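Local coordinates for protein lipase (Photobacterium sp. M37, PDB 2ORY) that probably hydrolyses triacylglycerols as a cold-adapted lipase of the alpha/beta hydrolase fold, using a serine nucleophile, at residues A[9-14]-A[45-50]; A[75-80]-A[157-162]; A[96-101]-A[265-270]; A[248-253]-A[302-307]. All blocks are in the same frame, centred on the assembly; numbering follows the deposited sequence.

Overall arrangement
Interactions 1 and 3 are buried, interaction 4 is partly so, and interaction 2 lies at the surface. Interactions 1 and 2 touch each other: Asp50 forms a salt bridge with Lys78, and Phe12 packs on Ile76. Interactions 3 and 4, with centres about 10 Å apart, share another part of the fold, where Leu305 of helix 304-319 rests on Ser98 and Gln267, and Lys251 meets Arg268. Chemistry changes with place. Interaction 1 is purely apolar, whereas interactions 3 and 4 each centre on one hydroxyl-to-carbonyl hydrogen bond with apolar neighbours. Interaction 2 brings an amide and an ammonium group close together at the surface, with no clear bond between them.

Interaction 1 of 4, residues A[9-14]-A[45-50]; sequences MLAFSY and KPFQED
Phe47 pushes its ring from the loop after helix 30-43 against Ala11 and Phe12 of helix 5-15. The tight part lies at the end of this ring. CE1 of Phe47 stands 3.4 Å above one face of the Phe12 ring, offset toward its rim, and comes 3.5 Å from CE2 of Phe12. The two rings cross obliquely, with their planes at 34° and their centroids 4.8 Å apart, so one carbon rather than a whole face bears on Phe12. Next to CE1, CZ of Phe47 reaches 3.6 Å from Ala11 CB, and the methyl and the aromatic face of neighbouring helix residues thus receive the same ring end. With chi1 at -76°, CG of Phe12 lies opposite the carbonyl carbon and the ring leans out to meet Phe47. The looser part is at Pro46, whose CG keeps 4.0 Å from Ala11 CB. Beyond it Lys45, Gln48 and Glu49 are exposed, and the contact gives way to solvent. Burial is thus concentrated on four apolar side chains. Around them, Trp44 meets the Phe47 ring and Trp52 approaches Phe12 edge-to-face, while elsewhere on the same helix Met9 touches strands 166-173 and 199-206, Leu10 and Tyr14 touch helix 304-319, and Phe12 O accepts a hydrogen bond from Tyr74 OH of strand 66-78.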
loop_
_atom_site.group_PDB
_atom_site.type_symbol
_atom_site.label_atom_id
_atom_site.label_comp_id
_atom_site.label_asym_id
_atom_site.label_seq_id
_atom_site.Cartn_x
_atom_site.Cartn_y
_atom_site.Cartn_z
ATOM N N MET A 9 -9.272 -1.228 7.963
ATOM C CA MET A 9 -8.260 -1.523 6.957
ATOM C C MET A 9 -6.901 -0.867 7.286
ATOM O O MET A 9 -5.853 -1.362 6.875
ATOM C CB MET A 9 -8.748 -1.069 5.578
ATOM C CG MET A 9 -10.014 -1.772 5.077
ATOM S SD MET A 9 -10.009 -3.578 5.165
ATOM C CE MET A 9 -9.048 -3.972 3.857
ATOM N N LEU A 10 -6.917 0.253 8.003
ATOM C CA LEU A 10 -5.672 0.918 8.397
ATOM C C LEU A 10 -4.962 -0.026 9.356
ATOM O O LEU A 10 -3.744 -0.173 9.318
ATOM C CB LEU A 10 -5.954 2.235 9.126
ATOM C CG LEU A 10 -4.684 2.972 9.575
ATOM C CD1 LEU A 10 -3.952 3.466 8.319
ATOM C CD2 LEU A 10 -5.019 4.141 10.494
ATOM N N ALA A 11 -5.752 -0.662 10.221
ATOM C CA ALA A 11 -5.236 -1.615 11.194
ATOM C C ALA A 11 -4.594 -2.818 10.509
ATOM O O ALA A 11 -3.555 -3.310 10.942
ATOM C CB ALA A 11 -6.371 -2.078 12.126
ATOM N N PHE A 12 -5.222 -3.311 9.450
ATOM C CA PHE A 12 -4.675 -4.454 8.730
ATOM C C PHE A 12 -3.448 -4.040 7.937
ATOM O O PHE A 12 -2.494 -4.803 7.816
ATOM C CB PHE A 12 -5.711 -5.037 7.772
ATOM C CG PHE A 12 -6.777 -5.843 8.450
ATOM C CD1 PHE A 12 -8.119 -5.463 8.369
ATOM C CD2 PHE A 12 -6.444 -7.005 9.142
ATOM C CE1 PHE A 12 -9.110 -6.231 8.962
ATOM C CE2 PHE A 12 -7.427 -7.778 9.740
ATOM C CZ PHE A 12 -8.766 -7.393 9.649
ATOM N N SER A 13 -3.478 -2.827 7.398
ATOM C CA SER A 13 -2.355 -2.334 6.623
ATOM C C SER A 13 -1.139 -2.202 7.522
ATOM O O SER A 13 -0.022 -2.521 7.108
ATOM C CB SER A 13 -2.675 -0.979 5.992
ATOM O OG SER A 13 -3.548 -1.123 4.883
ATOM N N TYR A 14 -1.351 -1.745 8.753
ATOM C CA TYR A 14 -0.232 -1.568 9.685
ATOM C C TYR A 14 0.261 -2.848 10.338
ATOM O O TYR A 14 1.452 -2.973 10.647
ATOM C CB TYR A 14 -0.560 -0.512 10.745
ATOM C CG TYR A 14 -0.226 0.892 10.258
ATOM C CD1 TYR A 14 -0.799 1.392 9.085
ATOM C CD2 TYR A 14 0.690 1.701 10.938
ATOM C CE1 TYR A 14 -0.469 2.656 8.592
ATOM C CE2 TYR A 14 1.031 2.984 10.458
ATOM C CZ TYR A 14 0.445 3.452 9.277
ATOM O OH TYR A 14 0.761 4.698 8.765
ATOM N N LYS A 45 -7.514 -3.516 19.717
ATOM C CA LYS A 45 -8.910 -3.110 19.872
ATOM C C LYS A 45 -9.764 -3.367 18.619
ATOM O O LYS A 45 -10.735 -4.128 18.658
ATOM C CB LYS A 45 -9.002 -1.628 20.250
ATOM C CG LYS A 45 -8.464 -1.260 21.625
ATOM C CD LYS A 45 -8.760 0.211 21.915
ATOM C CE LYS A 45 -8.020 0.726 23.146
ATOM N NZ LYS A 45 -8.265 2.183 23.420
ATOM N N PRO A 46 -9.405 -2.743 17.485
ATOM C CA PRO A 46 -10.175 -2.939 16.255
ATOM C C PRO A 46 -10.440 -4.388 15.834
ATOM O O PRO A 46 -11.373 -4.656 15.069
ATOM C CB PRO A 46 -9.366 -2.153 15.217
ATOM C CG PRO A 46 -7.988 -2.198 15.753
ATOM C CD PRO A 46 -8.194 -1.949 17.218
ATOM N N PHE A 47 -9.645 -5.328 16.333
ATOM C CA PHE A 47 -9.841 -6.728 15.964
ATOM C C PHE A 47 -10.626 -7.528 17.011
ATOM O O PHE A 47 -10.849 -8.719 16.833
ATOM C CB PHE A 47 -8.489 -7.426 15.727
ATOM C CG PHE A 47 -7.618 -6.768 14.676
ATOM C CD1 PHE A 47 -8.167 -6.272 13.493
ATOM C CD2 PHE A 47 -6.241 -6.667 14.862
ATOM C CE1 PHE A 47 -7.352 -5.682 12.503
ATOM C CE2 PHE A 47 -5.420 -6.084 13.884
ATOM C CZ PHE A 47 -5.981 -5.589 12.699
ATOM N N GLN A 48 -11.057 -6.878 18.087
ATOM C CA GLN A 48 -11.778 -7.578 19.149
ATOM C C GLN A 48 -13.290 -7.680 18.943
ATOM O O GLN A 48 -13.978 -8.390 19.677
ATOM C CB GLN A 48 -11.499 -6.905 20.499
ATOM C CG GLN A 48 -10.034 -6.922 20.915
ATOM C CD GLN A 48 -9.757 -6.053 22.136
ATOM O OE1 GLN A 48 -10.161 -4.888 22.192
ATOM N NE2 GLN A 48 -9.051 -6.615 23.114
ATOM N N GLU A 49 -13.810 -6.982 17.946
ATOM C CA GLU A 49 -15.244 -6.999 17.699
ATOM C C GLU A 49 -15.686 -8.136 16.782
ATOM O O GLU A 49 -16.878 -8.298 16.508
ATOM C CB GLU A 49 -15.671 -5.650 17.115
ATOM C CG GLU A 49 -15.126 -4.457 17.898
ATOM C CD GLU A 49 -15.649 -3.130 17.390
ATOM O OE1 GLU A 49 -15.495 -2.846 16.180
ATOM O OE2 GLU A 49 -16.208 -2.366 18.207
ATOM N N ASP A 50 -14.726 -8.919 16.301
ATOM C CA ASP A 50 -15.023 -10.044 15.411
ATOM C C ASP A 50 -13.951 -11.103 15.620
ATOM O O ASP A 50 -13.045 -10.927 16.427
ATOM C CB ASP A 50 -15.002 -9.598 13.940
ATOM C CG ASP A 50 -16.002 -8.495 13.642
ATOM O OD1 ASP A 50 -17.204 -8.801 13.493
ATOM O OD2 ASP A 50 -15.583 -7.320 13.557
#

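Interaction 2 of 4, residues A[75-80]-A[157-162]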
loop_
_atom_site.group_PDB
_atom_site.type_symbol
_atom_site.label_atom_id
_atom_site.label_comp_id
_atom_site.label_asym_id
_atom_site.label_seq_id
_atom_site.Cartn_x
_atom_site.Cartn_y
_atom_site.Cartn_z
ATOM N N VAL A 75 -3.924 -12.880 3.615
ATOM C CA VAL A 75 -5.374 -12.754 3.518
ATOM C C VAL A 75 -6.029 -13.114 4.862
ATOM O O VAL A 75 -5.755 -14.174 5.421
ATOM C CB VAL A 75 -5.938 -13.692 2.427
ATOM C CG1 VAL A 75 -7.423 -13.443 2.253
ATOM C CG2 VAL A 75 -5.197 -13.484 1.111
ATOM N N ILE A 76 -6.877 -12.223 5.380
ATOM C CA ILE A 76 -7.584 -12.461 6.647
ATOM C C ILE A 76 -9.040 -12.732 6.284
ATOM O O ILE A 76 -9.609 -12.043 5.441
ATOM C CB ILE A 76 -7.607 -11.219 7.592
ATOM C CG1 ILE A 76 -6.225 -10.579 7.681
ATOM C CG2 ILE A 76 -8.088 -11.615 8.970
ATOM C CD1 ILE A 76 -5.974 -9.591 6.540
ATOM N N GLN A 77 -9.636 -13.724 6.925
ATOM C CA GLN A 77 -11.031 -14.051 6.679
ATOM C C GLN A 77 -11.819 -13.854 7.967
ATOM O O GLN A 77 -11.404 -14.317 9.029
ATOM C CB GLN A 77 -11.170 -15.506 6.220
ATOM C CG GLN A 77 -12.619 -15.954 6.045
ATOM C CD GLN A 77 -12.755 -17.411 5.628
ATOM O OE1 GLN A 77 -13.847 -17.870 5.289
ATOM N NE2 GLN A 77 -11.649 -18.147 5.656
ATOM N N LYS A 78 -12.944 -13.157 7.874
ATOM C CA LYS A 78 -13.797 -12.941 9.035
ATOM C C LYS A 78 -14.526 -14.248 9.369
ATOM O O LYS A 78 -15.262 -14.773 8.534
ATOM C CB LYS A 78 -14.821 -11.842 8.738
ATOM C CG LYS A 78 -16.032 -11.854 9.667
ATOM C CD LYS A 78 -16.164 -10.577 10.473
ATOM C CE LYS A 78 -16.496 -9.387 9.593
ATOM N NZ LYS A 78 -16.805 -8.178 10.408
ATOM N N LYS A 79 -14.322 -14.771 10.580
ATOM C CA LYS A 79 -14.970 -16.024 11.003
ATOM C C LYS A 79 -16.487 -15.931 10.881
ATOM O O LYS A 79 -17.069 -14.867 11.069
ATOM C CB LYS A 79 -14.634 -16.351 12.462
ATOM C CG LYS A 79 -13.216 -16.826 12.736
ATOM C CD LYS A 79 -12.945 -18.162 12.085
ATOM C CE LYS A 79 -11.896 -18.938 12.864
ATOM N NZ LYS A 79 -12.380 -19.333 14.225
ATOM N N GLY A 80 -17.129 -17.053 10.588
ATOM C CA GLY A 80 -18.576 -17.046 10.465
ATOM C C GLY A 80 -19.061 -16.438 9.161
ATOM O O GLY A 80 -19.713 -17.111 8.359
ATOM N N ASN A 157 -9.539 -19.042 -5.911
ATOM C CA ASN A 157 -10.368 -19.915 -6.725
ATOM C C ASN A 157 -10.732 -21.193 -5.984
ATOM O O ASN A 157 -11.844 -21.696 -6.100
ATOM C CB ASN A 157 -9.674 -20.236 -8.055
ATOM C CG ASN A 157 -9.909 -19.153 -9.101
ATOM O OD1 ASN A 157 -11.052 -18.802 -9.387
ATOM N ND2 ASN A 157 -8.833 -18.623 -9.674
ATOM N N GLU A 158 -9.799 -21.694 -5.193
ATOM C CA GLU A 158 -10.023 -22.910 -4.428
ATOM C C GLU A 158 -10.926 -22.668 -3.219
ATOM O O GLU A 158 -11.751 -23.514 -2.849
ATOM C CB GLU A 158 -8.670 -23.462 -3.975
ATOM C CG GLU A 158 -8.719 -24.476 -2.864
ATOM C CD GLU A 158 -7.331 -24.866 -2.395
ATOM O OE1 GLU A 158 -6.639 -25.618 -3.120
ATOM O OE2 GLU A 158 -6.924 -24.401 -1.302
ATOM N N LYS A 159 -10.753 -21.503 -2.609
ATOM C CA LYS A 159 -11.506 -21.122 -1.430
ATOM C C LYS A 159 -12.909 -20.658 -1.807
ATOM O O LYS A 159 -13.880 -21.067 -1.185
ATOM C CB LYS A 159 -10.756 -20.006 -0.691
ATOM C CG LYS A 159 -11.207 -19.728 0.729
ATOM C CD LYS A 159 -10.931 -20.919 1.622
ATOM C CE LYS A 159 -10.852 -20.517 3.090
ATOM N NZ LYS A 159 -11.985 -19.678 3.529
ATOM N N ILE A 160 -13.024 -19.821 -2.834
ATOM C CA ILE A 160 -14.335 -19.315 -3.234
ATOM C C ILE A 160 -15.075 -20.157 -4.270
ATOM O O ILE A 160 -16.298 -20.053 -4.399
ATOM C CB ILE A 160 -14.214 -17.868 -3.773
ATOM C CG1 ILE A 160 -13.704 -16.962 -2.662
ATOM C CG2 ILE A 160 -15.561 -17.359 -4.308
ATOM C CD1 ILE A 160 -13.541 -15.512 -3.098
ATOM N N GLY A 161 -14.353 -20.994 -5.004
ATOM C CA GLY A 161 -14.996 -21.798 -6.036
ATOM C C GLY A 161 -15.116 -20.960 -7.304
ATOM O O GLY A 161 -15.152 -19.726 -7.219
ATOM N N PRO A 162 -15.197 -21.588 -8.491
ATOM C CA PRO A 162 -15.308 -20.870 -9.770
ATOM C C PRO A 162 -16.490 -19.905 -9.905
ATOM O O PRO A 162 -16.443 -18.986 -10.717
ATOM C CB PRO A 162 -15.356 -22.003 -10.800
ATOM C CG PRO A 162 -16.033 -23.117 -10.039
ATOM C CD PRO A 162 -15.329 -23.042 -8.695
#
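Gln77 and Lys159 approach each other from opposite directions at the surface of the alpha/beta hydrolase fold, where the end of strand 66-78 of the central mixed sheet comes near the last turn of helix 152-160. Gln77 can be followed outward. Its CB points toward the helix, and the chain runs straight from there, with chi1 at 176° and chi2 at -178°; along the way the side chain rests on Val55 and Tyr85 of the two flanking strands. CD comes 3.2 Å from Lys159 NZ. At the tip both amide heteroatoms lie near the ammonium nitrogen: Gln77 OE1 is 3.1 Å from Lys159 NZ, and Gln77 NE2 lies 2.6 Å from the same nitrogen. The latter pair consists of two donors and is too short to be comfortable, so the modelled amide orientation is doubtful; with O and N exchanged, an acceptor would probably face the charge. NE2 also passes 3.6 Å from Lys159 CE. The lysine arrives by a bent path, turning at chi2 and chi4. Its terminal nitrogen has a clear partner on the neighbouring strand 84-90: Lys159 NZ is hydrogen-bonded to Tyr85 OH.

Interaction 3 of 4, residues A[96-101]-A[265-270]; sequences SISDWL and LYQRAL
Ser98 of helix 97-102 and Gln267 of helix 265-278 face each other, and one hydrogen bond joins them. The hydroxyl of Ser98 is the donor: OG lies 2.9 Å from OE1 of Gln267. It arrives in the plane of the amide carbonyl at a C=O...donor angle of 127°, on a lone pair. Chi1 of -172° sets OG of Ser98 opposite its own backbone nitrogen and extends it toward the second helix. Gln267 instead folds at chi2 (59°), bringing its carbonyl oxygen round to the serine. That oxygen also sits in the plane of the Tyr266 ring, at its edge. From one turn further along the helix Leu270 supplies a methyl, CD1, 3.6 Å from Ser98 OG, so the hydroxyl is met by an amide oxygen and by a branched apolar end. Leu305 of helix 304-319 packs against both Ser98 and Gln267, and the buried polar pair is bordered by aliphatic carbon. Elsewhere on the first helix Ile97 and Trp100 touch His312, and Trp100 touches Ser174, two members of a probable Ser-His-Asp triad. A short helix that places a tryptophan against the probable nucleophile is consistent with the lid of class 3 lipases in a closed position, here linked to helix 265-278 through the Ser98 hydroxyl.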
loop_
_atom_site.group_PDB
_atom_site.type_symbol
_atom_site.label_atom_id
_atom_site.label_comp_id
_atom_site.label_asym_id
_atom_site.label_seq_id
_atom_site.Cartn_x
_atom_site.Cartn_y
_atom_site.Cartn_z
ATOM N N SER A 96 12.173 5.143 5.163
ATOM C CA SER A 96 13.266 5.614 4.325
ATOM C C SER A 96 12.800 6.062 2.952
ATOM O O SER A 96 13.351 5.643 1.934
ATOM C CB SER A 96 14.295 4.497 4.177
ATOM O OG SER A 96 14.790 4.129 5.445
ATOM N N ILE A 97 11.819 6.953 2.925
ATOM C CA ILE A 97 11.257 7.437 1.672
ATOM C C ILE A 97 12.251 7.847 0.578
ATOM O O ILE A 97 12.089 7.462 -0.583
ATOM C CB ILE A 97 10.251 8.626 1.943
ATOM C CG1 ILE A 97 9.104 8.143 2.830
ATOM C CG2 ILE A 97 9.681 9.162 0.633
ATOM C CD1 ILE A 97 8.313 9.268 3.455
ATOM N N SER A 98 13.276 8.617 0.930
ATOM C CA SER A 98 14.233 9.091 -0.078
ATOM C C SER A 98 14.939 7.938 -0.792
ATOM O O SER A 98 15.268 8.038 -1.968
ATOM C CB SER A 98 15.268 10.029 0.572
ATOM O OG SER A 98 16.087 10.646 -0.398
ATOM N N ASP A 99 15.151 6.838 -0.080
ATOM C CA ASP A 99 15.826 5.685 -0.662
ATOM C C ASP A 99 14.935 4.819 -1.549
ATOM O O ASP A 99 15.286 4.591 -2.700
ATOM C CB ASP A 99 16.467 4.814 0.423
ATOM C CG ASP A 99 17.613 5.531 1.155
ATOM O OD1 ASP A 99 17.877 6.710 0.836
ATOM O OD2 ASP A 99 18.241 4.927 2.048
ATOM N N TRP A 100 13.802 4.330 -1.031
ATOM C CA TRP A 100 12.940 3.474 -1.845
ATOM C C TRP A 100 12.025 4.208 -2.826
ATOM O O TRP A 100 11.585 3.617 -3.810
ATOM C CB TRP A 100 12.107 2.523 -0.971
ATOM C CG TRP A 100 11.097 3.185 -0.091
ATOM C CD1 TRP A 100 11.263 3.544 1.216
ATOM C CD2 TRP A 100 9.773 3.622 -0.467
ATOM N NE1 TRP A 100 10.134 4.180 1.676
ATOM C CE2 TRP A 100 9.206 4.243 0.670
ATOM C CE3 TRP A 100 9.019 3.550 -1.647
ATOM C CZ2 TRP A 100 7.906 4.795 0.659
ATOM C CZ3 TRP A 100 7.725 4.096 -1.652
ATOM C CH2 TRP A 100 7.190 4.710 -0.505
ATOM N N LEU A 101 11.748 5.487 -2.580
ATOM C CA LEU A 101 10.888 6.254 -3.480
ATOM C C LEU A 101 11.680 7.175 -4.438
ATOM O O LEU A 101 11.626 7.002 -5.652
ATOM C CB LEU A 101 9.877 7.080 -2.664
ATOM C CG LEU A 101 8.953 7.971 -3.506
ATOM C CD1 LEU A 101 7.991 7.082 -4.290
ATOM C CD2 LEU A 101 8.178 8.936 -2.611
ATOM N N LEU A 265 20.058 19.838 0.047
ATOM C CA LEU A 265 20.380 19.907 -1.374
ATOM C C LEU A 265 20.390 18.545 -2.079
ATOM O O LEU A 265 20.001 18.451 -3.245
ATOM C CB LEU A 265 21.753 20.583 -1.552
ATOM C CG LEU A 265 21.805 22.064 -1.163
ATOM C CD1 LEU A 265 23.252 22.586 -1.136
ATOM C CD2 LEU A 265 20.954 22.842 -2.161
ATOM N N TYR A 266 20.849 17.501 -1.381
ATOM C CA TYR A 266 20.913 16.169 -1.984
ATOM C C TYR A 266 19.501 15.772 -2.378
ATOM O O TYR A 266 19.291 15.253 -3.461
ATOM C CB TYR A 266 21.495 15.131 -1.011
ATOM C CG TYR A 266 21.847 13.793 -1.667
ATOM C CD1 TYR A 266 23.061 13.624 -2.342
ATOM C CD2 TYR A 266 20.968 12.696 -1.619
ATOM C CE1 TYR A 266 23.399 12.415 -2.952
ATOM C CE2 TYR A 266 21.297 11.463 -2.232
ATOM C CZ TYR A 266 22.517 11.339 -2.898
ATOM O OH TYR A 266 22.888 10.166 -3.528
ATOM N N GLN A 267 18.532 16.030 -1.502
ATOM C CA GLN A 267 17.145 15.706 -1.813
ATOM C C GLN A 267 16.579 16.611 -2.921
ATOM O O GLN A 267 15.758 16.175 -3.733
ATOM C CB GLN A 267 16.291 15.817 -0.557
ATOM C CG GLN A 267 16.183 14.523 0.233
ATOM C CD GLN A 267 17.528 13.979 0.697
ATOM O OE1 GLN A 267 17.852 12.810 0.457
ATOM N NE2 GLN A 267 18.301 14.807 1.381
ATOM N N ARG A 268 17.012 17.872 -2.957
ATOM C CA ARG A 268 16.542 18.791 -4.000
ATOM C C ARG A 268 16.999 18.264 -5.350
ATOM O O ARG A 268 16.252 18.342 -6.319
ATOM C CB ARG A 268 17.096 20.201 -3.796
ATOM C CG ARG A 268 16.373 21.016 -2.750
ATOM C CD ARG A 268 17.091 22.343 -2.539
ATOM N NE ARG A 268 16.431 23.152 -1.523
ATOM C CZ ARG A 268 15.294 23.812 -1.721
ATOM N NH1 ARG A 268 14.695 23.767 -2.908
ATOM N NH2 ARG A 268 14.748 24.504 -0.728
ATOM N N ALA A 269 18.228 17.740 -5.408
ATOM C CA ALA A 269 18.766 17.163 -6.649
ATOM C C ALA A 269 17.961 15.913 -7.037
ATOM O O ALA A 269 17.665 15.700 -8.217
ATOM C CB ALA A 269 20.255 16.796 -6.471
ATOM N N LEU A 270 17.610 15.082 -6.051
ATOM C CA LEU A 270 16.821 13.874 -6.345
ATOM C C LEU A 270 15.436 14.259 -6.871
ATOM O O LEU A 270 14.954 13.671 -7.833
ATOM C CB LEU A 270 16.684 12.985 -5.099
ATOM C CG LEU A 270 17.844 12.019 -4.834
ATOM C CD1 LEU A 270 17.776 11.432 -3.440
ATOM C CD2 LEU A 270 17.776 10.929 -5.859
#

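Interaction 4 of 4, residues A[248-253]-A[302-307]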
loop_
_atom_site.group_PDB
_atom_site.type_symbol
_atom_site.label_atom_id
_atom_site.label_comp_id
_atom_site.label_asym_id
_atom_site.label_seq_id
_atom_site.Cartn_x
_atom_site.Cartn_y
_atom_site.Cartn_z
ATOM N N LYS A 248 6.525 18.884 -8.171
ATOM C CA LYS A 248 6.989 20.259 -7.999
ATOM C C LYS A 248 6.511 20.937 -6.715
ATOM O O LYS A 248 6.794 22.108 -6.484
ATOM C CB LYS A 248 6.597 21.083 -9.222
ATOM C CG LYS A 248 7.421 20.724 -10.454
ATOM C CD LYS A 248 6.881 21.356 -11.724
ATOM C CE LYS A 248 7.663 20.876 -12.942
ATOM N NZ LYS A 248 7.010 21.296 -14.211
ATOM N N LYS A 249 5.803 20.190 -5.874
ATOM C CA LYS A 249 5.308 20.726 -4.608
ATOM C C LYS A 249 6.089 20.171 -3.431
ATOM O O LYS A 249 5.890 20.608 -2.296
ATOM C CB LYS A 249 3.834 20.375 -4.408
ATOM C CG LYS A 249 2.880 21.076 -5.341
ATOM C CD LYS A 249 1.447 20.670 -5.039
ATOM C CE LYS A 249 0.488 21.228 -6.083
ATOM N NZ LYS A 249 -0.870 20.615 -5.960
ATOM N N LEU A 250 6.961 19.199 -3.698
ATOM C CA LEU A 250 7.752 18.567 -2.640
ATOM C C LEU A 250 8.745 19.477 -1.943
ATOM O O LEU A 250 8.904 19.393 -0.734
ATOM C CB LEU A 250 8.487 17.335 -3.182
ATOM C CG LEU A 250 7.552 16.183 -3.578
ATOM C CD1 LEU A 250 8.326 15.092 -4.269
ATOM C CD2 LEU A 250 6.877 15.650 -2.347
ATOM N N LYS A 251 9.410 20.351 -2.681
ATOM C CA LYS A 251 10.392 21.248 -2.055
ATOM C C LYS A 251 9.850 22.142 -0.923
ATOM O O LYS A 251 10.566 22.447 0.035
ATOM C CB LYS A 251 11.012 22.159 -3.107
ATOM C CG LYS A 251 10.030 23.180 -3.630
ATOM C CD LYS A 251 10.706 24.182 -4.526
ATOM C CE LYS A 251 9.701 25.185 -5.073
ATOM N NZ LYS A 251 10.354 26.117 -6.030
ATOM N N SER A 252 8.593 22.566 -1.030
ATOM C CA SER A 252 8.018 23.460 -0.024
ATOM C C SER A 252 6.783 22.940 0.687
ATOM O O SER A 252 6.004 23.712 1.248
ATOM C CB SER A 252 7.697 24.795 -0.673
ATOM O OG SER A 252 6.863 24.579 -1.797
ATOM N N ILE A 253 6.620 21.624 0.681
ATOM C CA ILE A 253 5.485 20.986 1.328
ATOM C C ILE A 253 5.422 21.299 2.822
ATOM O O ILE A 253 4.335 21.362 3.387
ATOM C CB ILE A 253 5.534 19.434 1.156
ATOM C CG1 ILE A 253 4.311 18.800 1.816
ATOM C CG2 ILE A 253 6.806 18.853 1.801
ATOM C CD1 ILE A 253 3.021 19.081 1.099
ATOM N N ILE A 302 12.461 19.105 12.730
ATOM C CA ILE A 302 12.930 20.109 11.781
ATOM C C ILE A 302 13.690 19.616 10.569
ATOM O O ILE A 302 14.088 20.427 9.734
ATOM C CB ILE A 302 13.811 21.169 12.468
ATOM C CG1 ILE A 302 15.125 20.516 12.911
ATOM C CG2 ILE A 302 13.075 21.769 13.662
ATOM C CD1 ILE A 302 16.148 21.466 13.478
ATOM N N GLU A 303 13.923 18.311 10.475
ATOM C CA GLU A 303 14.615 17.779 9.303
ATOM C C GLU A 303 13.588 17.203 8.338
ATOM O O GLU A 303 12.759 16.377 8.721
ATOM C CB GLU A 303 15.617 16.687 9.690
ATOM C CG GLU A 303 16.699 17.174 10.620
ATOM C CD GLU A 303 17.615 16.064 11.054
ATOM O OE1 GLU A 303 18.426 15.614 10.209
ATOM O OE2 GLU A 303 17.522 15.639 12.235
ATOM N N TYR A 304 13.649 17.659 7.094
ATOM C CA TYR A 304 12.754 17.207 6.024
ATOM C C TYR A 304 12.491 15.684 6.053
ATOM O O TYR A 304 11.348 15.241 6.178
ATOM C CB TYR A 304 13.363 17.616 4.673
ATOM C CG TYR A 304 12.429 17.501 3.487
ATOM C CD1 TYR A 304 11.470 18.486 3.218
ATOM C CD2 TYR A 304 12.488 16.400 2.642
ATOM C CE1 TYR A 304 10.587 18.367 2.119
ATOM C CE2 TYR A 304 11.615 16.265 1.561
ATOM C CZ TYR A 304 10.670 17.248 1.301
ATOM O OH TYR A 304 9.821 17.082 0.233
ATOM N N LEU A 305 13.543 14.877 5.954
ATOM C CA LEU A 305 13.366 13.421 5.953
ATOM C C LEU A 305 12.679 12.876 7.206
ATOM O O LEU A 305 11.936 11.897 7.133
ATOM C CB LEU A 305 14.717 12.733 5.765
ATOM C CG LEU A 305 15.368 12.998 4.407
ATOM C CD1 LEU A 305 16.688 12.310 4.319
ATOM C CD2 LEU A 305 14.475 12.506 3.306
ATOM N N VAL A 306 12.936 13.498 8.357
ATOM C CA VAL A 306 12.329 13.055 9.598
ATOM C C VAL A 306 10.842 13.437 9.584
ATOM O O VAL A 306 9.970 12.622 9.905
ATOM C CB VAL A 306 13.071 13.689 10.831
ATOM C CG1 VAL A 306 12.470 13.177 12.135
ATOM C CG2 VAL A 306 14.571 13.340 10.785
ATOM N N GLN A 307 10.557 14.675 9.188
ATOM C CA GLN A 307 9.182 15.172 9.096
ATOM C C GLN A 307 8.394 14.311 8.090
ATOM O O GLN A 307 7.216 14.014 8.282
ATOM C CB GLN A 307 9.204 16.625 8.602
ATOM C CG GLN A 307 7.839 17.266 8.450
ATOM C CD GLN A 307 7.220 17.630 9.782
ATOM O OE1 GLN A 307 6.071 17.300 10.061
ATOM N NE2 GLN A 307 7.992 18.320 10.620
#
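Tyr304 reaches the loop around Leu250 and Ile253 because chi1 of -167° turns CG opposite its backbone nitrogen, sending the ring straight out from the first turn of helix 304-319. In Ile253 a chi1 of -179° directs CG1 away from the tyrosine and leaves the CG2 branch to do the touching. The phenol OH donates to the backbone carbonyl of Leu250, with Tyr304 OH 2.7 Å from Leu250 O. The bond does not use a lone-pair direction: the hydroxyl stands 52° out of the carbonyl plane, although the acceptor itself lies near the plane of the tyrosine ring, at its edge. Ile253 CG2 packs 3.8 Å from Tyr304 CE1, its side chain crossing that of the tyrosine at about a right angle. Leu250 crosses similarly, and its CB comes 3.7 Å from Tyr304 OH. Leu250 and Ile253 are the ends of a type I turn whose own closing bond, Ile253 N to Leu250 O, is weak at 3.5 Å. Leu250 O thus takes a second, shorter bond from the phenol, and Ile253, at the other end of the turn, packs on the same ring. Ile237 and the ring of Tyr254 help to surround Tyr304, on the helix that carries His312 of the probable triad. The short hydroxyl-to-carbonyl bond pairs two neutral groups, satisfies the buried phenol without any charge, and would probably favour its remaining protonated.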